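Local coordinates for protein quinoline 2-oxidoreductase large subunit (Pseudomonas putida, PDB 1T3Q) that carries the molybdenum and pterin cytosine dinucleotide cofactor of a xanthine dehydrogenase-family hydroxylase that probably oxidises quinoline at its 2-position, at residues S84-V88 with T99-L103; E383-D387 with E399-R403; V568-A572 with V605-A609. All coordinates share one frame. Residues are numbered along the deposited sequence.

Contact 1: S84-V88 with T99-L103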
# COMPACT_ATOMS: atom_id res chain seq x y z
N SER B 84 -0.81 21.94 18.26
CA SER B 84 0.63 22.09 18.12
C SER B 84 1.03 23.55 18.11
O SER B 84 0.39 24.38 17.46
CB SER B 84 1.10 21.42 16.83
OG SER B 84 2.46 21.71 16.58
N GLN B 85 2.11 23.88 18.82
CA GLN B 85 2.59 25.25 18.87
C GLN B 85 3.37 25.56 17.60
O GLN B 85 3.66 26.72 17.31
CB GLN B 85 3.46 25.47 20.11
CG GLN B 85 4.90 25.00 19.96
CD GLN B 85 5.74 25.29 21.19
OE1 GLN B 85 5.59 26.34 21.83
NE2 GLN B 85 6.65 24.38 21.52
N GLY B 86 3.73 24.53 16.85
CA GLY B 86 4.45 24.75 15.61
C GLY B 86 5.86 24.19 15.53
O GLY B 86 6.28 23.37 16.35
N ILE B 87 6.60 24.66 14.53
CA ILE B 87 7.96 24.21 14.28
C ILE B 87 9.00 24.99 15.08
O ILE B 87 9.23 26.16 14.81
CB ILE B 87 8.30 24.33 12.78
CG1 ILE B 87 7.26 23.55 11.96
CG2 ILE B 87 9.70 23.80 12.52
CD1 ILE B 87 7.43 23.70 10.46
N VAL B 88 9.62 24.32 16.04
CA VAL B 88 10.66 24.93 16.87
C VAL B 88 12.00 24.72 16.18
O VAL B 88 12.41 23.59 15.93
CB VAL B 88 10.72 24.26 18.26
CG1 VAL B 88 11.75 24.96 19.14
CG2 VAL B 88 9.34 24.32 18.91
N THR B 99 13.29 30.28 16.93
CA THR B 99 12.00 30.74 16.44
C THR B 99 11.06 29.56 16.50
O THR B 99 11.49 28.40 16.43
CB THR B 99 12.04 31.26 14.97
OG1 THR B 99 12.53 30.23 14.11
CG2 THR B 99 12.93 32.50 14.87
N ILE B 100 9.78 29.84 16.68
CA ILE B 100 8.76 28.81 16.71
C ILE B 100 7.78 29.28 15.65
O ILE B 100 7.12 30.30 15.82
CB ILE B 100 8.05 28.75 18.08
CG1 ILE B 100 9.07 28.44 19.17
CG2 ILE B 100 6.95 27.70 18.05
CD1 ILE B 100 8.46 28.26 20.56
N GLN B 101 7.72 28.58 14.52
CA GLN B 101 6.81 28.98 13.46
C GLN B 101 5.48 28.28 13.63
O GLN B 101 5.40 27.06 13.60
CB GLN B 101 7.39 28.65 12.08
CG GLN B 101 6.42 28.95 10.95
CD GLN B 101 7.00 28.68 9.57
OE1 GLN B 101 8.12 28.17 9.44
NE2 GLN B 101 6.24 29.00 8.54
N PRO B 102 4.41 29.06 13.82
CA PRO B 102 3.10 28.43 13.98
C PRO B 102 2.68 27.83 12.64
O PRO B 102 3.01 28.37 11.58
CB PRO B 102 2.22 29.59 14.42
CG PRO B 102 2.79 30.75 13.63
CD PRO B 102 4.29 30.54 13.78
N LEU B 103 1.99 26.70 12.69
CA LEU B 103 1.54 26.05 11.46
C LEU B 103 0.63 27.01 10.70
O LEU B 103 0.70 27.11 9.47
CB LEU B 103 0.84 24.73 11.78
CG LEU B 103 1.67 23.77 12.65
CD1 LEU B 103 0.97 22.43 12.75
CD2 LEU B 103 3.08 23.60 12.06
O HOH W 1 0.54 26.20 15.44
O HOH W 2 10.85 28.35 13.39
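Residues 84-88 and 99-103 pair antiparallel. Ile87 and Gln101 form the hydrogen-bonded pair, and both of its bonds are made. Ile87 N donates to Gln101 O at 2.8 Å, and Gln101 N donates to Ile87 O at 2.9 Å. Val88 faces Ile100 as the non-hydrogen-bonded pair; Thr99 bonds onward through its backbone to Ala89. Two CA-H...O contacts lie beside the main bonds: Gly86 CA to Gln101 O at 3.2 Å and Ile100 CA to Ile87 O at 3.3 Å. A side chain on Gly86 would clash with Gln101 O.

Beyond the paired residues, water 1 donates to Ser84 O at 2.7 Å and accepts from Leu103 N at 3.1 Å. Water 2 lies 3.1 Å from Ile87 O, in position to donate to it, and 2.6 Å from Thr99 OG1. That hydroxyl also bonds Asn327 N. Ser84 OG accepts from Gly86 N at 3.1 Å, an ST turn, and also bonds Phe236 O.

One apolar contact lies on each side. Val88 CG2 meets Ile100 CG1 at 4.1 Å, while Ile87 CG1 meets Leu103 CD2 at 4.2 Å, Leu103 standing just past the strand. Leu103 continues onto helix 263-275, and Ile87 onto Phe236 of helix 226-237. The arrangement is a short two-stranded beta hairpin, strands 87-89 and 99-101, within the a/b hammerhead family region.

Contact 2: E383-D387 with E399-R403; sequences ETLID and EIRRR
Residues 383-387 are helical throughout and lie inside helix 375-393, with phi/psi near -65/-38 and Asp387 N bonded to Glu383 O at 3.1 Å. Residues 399-402 belong to the next helix, 397-402; Arg403, at phi/psi -79/-6, is loop or turn. The two consecutive helices, joined by a short connection, pack together in the molybdopterin cofactor-binding family region and are bridged by a buried salt-bridge network. The CA atoms come closest at Ile386 and Ile400, 7.6 Å apart.

These two isoleucines point toward each other. Ile386 is m,t and Ile400 is t,t, and their CG2 atoms meet at 3.6 Å. Arg401 starts sideways. Its m,t,t rotamer, with chi4 at 75°, carries the guanidinium across to helix 375-393. There two acids one helical turn apart hold it. Glu383, with chi1 and chi2 both m, places OE2 3.0 Å from Arg401 NE and 2.8 Å from Arg401 NH2. Asp387, with chi1 -87°, places OD2 2.8 Å from Arg401 NH1 and 3.1 Å from Arg401 NH2. A weak bond runs from Arg401 NH2 to Glu383 O at 3.3 Å.

The charges have further partners. Glu383 OE2 also bonds Val462 N of strand 454-467, and Arg401 NH1 also bonds Pro397 O. Away from this interface, Glu399 OE1 takes Arg402 NH1 at 3.1 Å, and Glu399 OE2 takes Arg403 NE at 2.7 Å. The acids lie near the Arg401 guanidinium plane, while Ile386 CG2 covers one face, 3.5 Å from Arg401 NH1.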
# COMPACT_ATOMS: atom_id res chain seq x y z
N GLU B 383 35.77 34.54 -6.30
CA GLU B 383 36.30 34.22 -7.63
C GLU B 383 36.25 35.43 -8.55
O GLU B 383 37.15 35.62 -9.38
CB GLU B 383 35.53 33.05 -8.24
CG GLU B 383 35.68 31.74 -7.45
CD GLU B 383 37.13 31.27 -7.34
OE1 GLU B 383 37.67 31.23 -6.21
OE2 GLU B 383 37.74 30.94 -8.38
N THR B 384 35.22 36.26 -8.42
CA THR B 384 35.11 37.45 -9.24
C THR B 384 36.20 38.45 -8.89
O THR B 384 36.78 39.09 -9.76
CB THR B 384 33.72 38.11 -9.08
OG1 THR B 384 32.71 37.25 -9.64
CG2 THR B 384 33.67 39.46 -9.80
N LEU B 385 36.49 38.59 -7.60
CA LEU B 385 37.54 39.51 -7.15
C LEU B 385 38.91 38.98 -7.53
O LEU B 385 39.82 39.75 -7.86
CB LEU B 385 37.45 39.71 -5.64
CG LEU B 385 36.24 40.50 -5.15
CD1 LEU B 385 36.28 40.63 -3.63
CD2 LEU B 385 36.24 41.88 -5.78
N ILE B 386 39.07 37.66 -7.49
CA ILE B 386 40.34 37.04 -7.85
C ILE B 386 40.65 37.33 -9.32
O ILE B 386 41.79 37.65 -9.68
CB ILE B 386 40.31 35.52 -7.59
CG1 ILE B 386 40.33 35.26 -6.08
CG2 ILE B 386 41.47 34.83 -8.29
CD1 ILE B 386 40.26 33.80 -5.68
N ASP B 387 39.64 37.22 -10.18
CA ASP B 387 39.81 37.49 -11.60
C ASP B 387 40.14 38.96 -11.81
O ASP B 387 40.93 39.31 -12.69
CB ASP B 387 38.53 37.16 -12.39
CG ASP B 387 38.46 35.70 -12.84
OD1 ASP B 387 37.56 35.38 -13.65
OD2 ASP B 387 39.29 34.89 -12.39
N GLU B 399 46.86 31.65 -13.54
CA GLU B 399 48.15 31.87 -12.90
C GLU B 399 48.03 32.46 -11.49
O GLU B 399 48.73 32.03 -10.58
CB GLU B 399 49.02 32.79 -13.78
CG GLU B 399 50.41 33.12 -13.21
CD GLU B 399 51.23 31.89 -12.87
OE1 GLU B 399 51.15 30.88 -13.60
OE2 GLU B 399 51.98 31.94 -11.87
N ILE B 400 47.15 33.44 -11.31
CA ILE B 400 47.01 34.02 -9.97
C ILE B 400 46.52 32.97 -8.98
O ILE B 400 46.86 33.02 -7.79
CB ILE B 400 46.08 35.25 -9.96
CG1 ILE B 400 46.26 36.01 -8.64
CG2 ILE B 400 44.62 34.82 -10.13
CD1 ILE B 400 45.63 37.39 -8.63
N ARG B 401 45.74 32.01 -9.46
CA ARG B 401 45.24 30.95 -8.59
C ARG B 401 46.35 29.96 -8.23
O ARG B 401 46.42 29.49 -7.10
CB ARG B 401 44.04 30.24 -9.23
CG ARG B 401 42.77 31.10 -9.20
CD ARG B 401 41.62 30.44 -9.94
NE ARG B 401 40.35 31.16 -9.75
CZ ARG B 401 40.03 32.31 -10.34
NH1 ARG B 401 40.87 32.90 -11.18
NH2 ARG B 401 38.84 32.86 -10.10
N ARG B 402 47.23 29.65 -9.19
CA ARG B 402 48.34 28.74 -8.92
C ARG B 402 49.21 29.28 -7.79
O ARG B 402 49.78 28.51 -7.02
CB ARG B 402 49.23 28.57 -10.15
CG ARG B 402 48.59 27.90 -11.33
CD ARG B 402 49.64 27.56 -12.38
NE ARG B 402 49.01 26.99 -13.56
CZ ARG B 402 48.67 27.68 -14.64
NH1 ARG B 402 48.92 28.99 -14.70
NH2 ARG B 402 48.07 27.08 -15.65
N ARG B 403 49.32 30.60 -7.71
CA ARG B 403 50.15 31.24 -6.69
C ARG B 403 49.52 31.32 -5.31
O ARG B 403 50.18 31.74 -4.36
CB ARG B 403 50.54 32.64 -7.17
CG ARG B 403 51.26 32.64 -8.50
CD ARG B 403 51.62 34.04 -8.95
NE ARG B 403 52.30 34.03 -10.24
CZ ARG B 403 52.87 35.09 -10.79
NH1 ARG B 403 53.47 34.98 -11.97
NH2 ARG B 403 52.84 36.27 -10.17

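Contact 3: V568-A572 with V605-A609; sequences VKQLA and VVGAA
This is a near-perpendicular helix-helix crossing within the second molybdopterin cofactor-binding family region. Residues 568-572 lie in the long helix 549-576, and residues 605-609 in the short helix 602-611. Both are regular alpha helix: Ala572 N bonds Val568 O, and Ala609 N bonds Val605 O, each at 2.9 Å. The segment axes approach to 9.8 Å at a signed angle of 93°. The nearest CA atoms are those of Ala572 and Val605, 6.3 Å apart.

No hydrogen bond crosses the interface. Apolar side chains make it. Val605, rotamer t, points toward the long helix. Its CG1 lies 3.8 Å from Val568 CG1, 3.9 Å from Leu571 CD2 and 4.2 Å from Ala572 CB. Leu571, rotamer t,p, reaches the other way. Its CD2 lies 4.1 Å from Ala608 CB and 3.6 Å from Ala609 CB. The two small alanines let it come close.

Nearby strands border the contact. Val590 of strand 589-592 touches Ala572 and Val605, and Ile491 of strand 486-491 touches Val568 and Val606.

Side chains also meet backbone. Val605 CG1 is 3.7 Å from Val568 O. Leu571 CD2 is 3.4 Å from both Val605 O and Ala609 N.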
# COMPACT_ATOMS: atom_id res chain seq x y z
N VAL B 568 29.66 -14.90 6.30
CA VAL B 568 29.74 -15.78 5.14
C VAL B 568 31.19 -16.29 5.03
O VAL B 568 31.43 -17.46 4.73
CB VAL B 568 29.34 -15.03 3.83
CG1 VAL B 568 29.72 -15.87 2.60
CG2 VAL B 568 27.83 -14.77 3.82
N LYS B 569 32.15 -15.42 5.31
CA LYS B 569 33.57 -15.79 5.25
C LYS B 569 33.90 -16.84 6.32
O LYS B 569 34.67 -17.77 6.08
CB LYS B 569 34.45 -14.56 5.42
CG LYS B 569 34.41 -13.60 4.23
CD LYS B 569 34.92 -12.20 4.59
CE LYS B 569 36.38 -12.20 5.00
NZ LYS B 569 36.87 -10.83 5.34
N GLN B 570 33.30 -16.68 7.50
CA GLN B 570 33.52 -17.61 8.60
C GLN B 570 33.01 -19.00 8.26
O GLN B 570 33.66 -20.00 8.56
CB GLN B 570 32.82 -17.11 9.86
CG GLN B 570 33.33 -15.78 10.35
CD GLN B 570 32.54 -15.25 11.52
OE1 GLN B 570 32.76 -14.12 11.96
NE2 GLN B 570 31.62 -16.05 12.03
N LEU B 571 31.83 -19.06 7.65
CA LEU B 571 31.25 -20.34 7.29
C LEU B 571 32.05 -20.97 6.15
O LEU B 571 32.32 -22.17 6.15
CB LEU B 571 29.79 -20.16 6.85
CG LEU B 571 29.07 -21.43 6.40
CD1 LEU B 571 29.12 -22.46 7.53
CD2 LEU B 571 27.63 -21.12 6.03
N ALA B 572 32.43 -20.15 5.18
CA ALA B 572 33.20 -20.63 4.04
C ALA B 572 34.57 -21.13 4.49
O ALA B 572 35.05 -22.17 4.03
CB ALA B 572 33.36 -19.52 3.02
N VAL B 605 27.19 -21.21 -0.15
CA VAL B 605 27.58 -20.91 1.22
C VAL B 605 26.37 -20.33 1.95
O VAL B 605 26.05 -20.73 3.06
CB VAL B 605 28.73 -19.87 1.27
CG1 VAL B 605 29.14 -19.62 2.73
CG2 VAL B 605 29.92 -20.38 0.48
N VAL B 606 25.71 -19.37 1.31
CA VAL B 606 24.54 -18.74 1.89
C VAL B 606 23.47 -19.80 2.15
O VAL B 606 22.83 -19.80 3.20
CB VAL B 606 23.98 -17.64 0.96
CG1 VAL B 606 22.64 -17.11 1.49
CG2 VAL B 606 24.99 -16.51 0.85
N GLY B 607 23.29 -20.70 1.18
CA GLY B 607 22.30 -21.75 1.34
C GLY B 607 22.56 -22.54 2.62
O GLY B 607 21.63 -22.82 3.39
N ALA B 608 23.82 -22.87 2.86
CA ALA B 608 24.22 -23.62 4.05
C ALA B 608 24.04 -22.79 5.32
O ALA B 608 23.68 -23.32 6.37
CB ALA B 608 25.68 -24.07 3.92
N ALA B 609 24.30 -21.49 5.24
CA ALA B 609 24.15 -20.62 6.41
C ALA B 609 22.71 -20.66 6.89
O ALA B 609 22.44 -20.71 8.10
CB ALA B 609 24.55 -19.19 6.07

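How the contacts relate
The contacts come in sequence order, none nested in another. Contact 1 belongs to the a/b hammerhead region, contacts 2 and 3 to the first and second molybdopterin cofactor-binding regions. None touches another. The centres of contact 1 and contact 2 are about 45 Å apart. From contact 3, the centre of contact 1 is about 52 Å away and that of contact 2 about 57 Å. Contacts 1 and 2 lie on opposite sides of the chain's centre. Contact 3 is farthest out, its centre about 41 Å from that of the chain. No helix or sheet is shared. Each therefore ties together its own neighbourhood: a hairpin, a helix pair against strand 454-467, and a helix crossing beside strand 486-491.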